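Local structure of C381 turret protein (Sulfolobus turreted icosahedral virus, 4IND) at the interface of chains A and B. The protein builds the turrets of the virus capsid, five copies of its triple jelly-roll chain assembling into each one. Numbering follows the deposited sequence. Chains: chain A/B, C381 turret protein.

The interface of chains A and B. Residues chain A 19, 21, 54; chain B 12-15, 34, 73.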
# COMPACT_ATOMS: atom_id res chain seq x y z
N TYR A 19 -16.65 -17.90 -12.99
CA TYR A 19 -17.75 -18.34 -12.17
C TYR A 19 -18.85 -18.94 -13.05
O TYR A 19 -19.20 -18.36 -14.08
CB TYR A 19 -18.33 -17.19 -11.36
CG TYR A 19 -19.55 -17.67 -10.60
CD1 TYR A 19 -19.41 -18.39 -9.42
CD2 TYR A 19 -20.83 -17.42 -11.06
CE1 TYR A 19 -20.52 -18.84 -8.71
CE2 TYR A 19 -21.95 -17.87 -10.36
CZ TYR A 19 -21.79 -18.57 -9.19
OH TYR A 19 -22.90 -19.04 -8.50
N LYS A 21 -22.77 -20.79 -12.60
CA LYS A 21 -23.86 -21.40 -11.87
C LYS A 21 -24.54 -22.31 -12.87
O LYS A 21 -25.12 -21.84 -13.84
CB LYS A 21 -24.86 -20.36 -11.35
CG LYS A 21 -25.88 -21.02 -10.41
CD LYS A 21 -26.69 -20.01 -9.63
CE LYS A 21 -27.59 -20.73 -8.60
NZ LYS A 21 -28.29 -19.75 -7.70
N LYS A 54 -34.30 -25.75 -1.09
CA LYS A 54 -33.81 -25.10 -2.30
C LYS A 54 -33.94 -26.10 -3.45
O LYS A 54 -33.53 -27.25 -3.32
CB LYS A 54 -32.35 -24.69 -2.12
CG LYS A 54 -31.69 -24.13 -3.39
CD LYS A 54 -30.30 -23.54 -3.09
CE LYS A 54 -29.47 -23.44 -4.36
NZ LYS A 54 -28.30 -22.51 -4.22
N ALA B 12 -34.10 -21.91 -7.20
CA ALA B 12 -32.88 -21.14 -7.02
C ALA B 12 -31.91 -21.27 -8.17
O ALA B 12 -30.70 -21.32 -7.95
CB ALA B 12 -32.19 -21.53 -5.68
N ASN B 13 -32.42 -21.31 -9.40
CA ASN B 13 -31.54 -21.53 -10.54
C ASN B 13 -30.66 -20.38 -10.99
O ASN B 13 -29.62 -20.61 -11.62
CB ASN B 13 -32.37 -22.00 -11.72
CG ASN B 13 -33.13 -23.25 -11.39
OD1 ASN B 13 -32.55 -24.34 -11.30
ND2 ASN B 13 -34.44 -23.10 -11.14
N ALA B 14 -31.10 -19.16 -10.71
CA ALA B 14 -30.45 -17.98 -11.30
C ALA B 14 -29.22 -17.56 -10.51
O ALA B 14 -29.16 -17.74 -9.29
CB ALA B 14 -31.44 -16.80 -11.39
N LYS B 15 -28.27 -16.97 -11.23
CA LYS B 15 -27.03 -16.46 -10.64
C LYS B 15 -27.38 -15.36 -9.64
O LYS B 15 -28.30 -14.55 -9.87
CB LYS B 15 -26.12 -15.93 -11.76
CG LYS B 15 -24.72 -15.50 -11.35
CD LYS B 15 -23.81 -15.25 -12.58
CE LYS B 15 -23.71 -16.51 -13.49
NZ LYS B 15 -22.50 -16.56 -14.42
N SER B 34 -33.58 -17.37 -6.97
CA SER B 34 -32.23 -17.55 -6.43
C SER B 34 -32.16 -17.52 -4.91
O SER B 34 -31.67 -18.45 -4.26
CB SER B 34 -31.28 -16.51 -7.02
OG SER B 34 -31.69 -15.19 -6.75
N ASP B 73 -24.91 -19.42 -2.27
CA ASP B 73 -24.10 -19.36 -3.49
C ASP B 73 -22.64 -19.01 -3.23
O ASP B 73 -22.32 -18.39 -2.21
CB ASP B 73 -24.70 -18.32 -4.44
CG ASP B 73 -26.11 -18.67 -4.85
OD1 ASP B 73 -27.01 -18.61 -3.97
OD2 ASP B 73 -26.32 -18.99 -6.06
O HOH W 1 -29.35 -19.72 -4.61
O HOH W 2 -24.85 -17.54 -7.88
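The aliphatic stem of A:Lys21 lies against the loop B:Ala12 to B:Lys15, its CD 3.7 Å from CA of B:Lys15, in a contact between neighbouring subunits of the pentameric turret. The contact is made by the N-terminal part of each chain, at the first galactose-binding-domain-like jelly roll. To one side, B:Lys15 runs past A:Tyr19 in the opposite direction; its CG comes to 3.8 Å from ring atom CE2, and its CE sits at the ring edge, in plane, while CG and CD lie out of the plane beside it. A bend at the third torsion of B:Lys15 brings CE back alongside the CD2–CE2 edge of the ring. On the other side, the extended stem of A:Lys54 passes over the methyl of B:Ala12, with CG 3.5 Å from CB.

The terminal amine of A:Lys21 ends this apolar strip. Its chain leaves strand 19-21 with CG opposite the backbone N (chi1 -172°) and stays extended, which carries NZ across the interface to three acceptors of chain B. NZ of A:Lys21 forms a salt bridge to the carboxylate of B:Asp73, 2.7 Å from OD2 and on the syn lone pair, the two side chains crossing at about a right angle. NZ also donates to the backbone O of B:Ala12 at 2.9 Å and of B:Ala14 at 2.7 Å, approaching both from above the carbonyl plane, by 35° and 45° respectively. Three bonds from different directions would restrict NZ, and the carboxylate probably favours its charged form.

Waters extend the network on either side of B:Asp73. One links OD2 to the phenol of A:Tyr19, the water oxygen lying 2.5 Å from OH. The other joins OD1 and the backbone O of B:Ser34 to NZ of A:Lys54, with its oxygen 3.0 Å from that NZ. A:Lys54 NZ and B:Asp73 OD1 are not in direct contact, and this shared water bridges the gap between them.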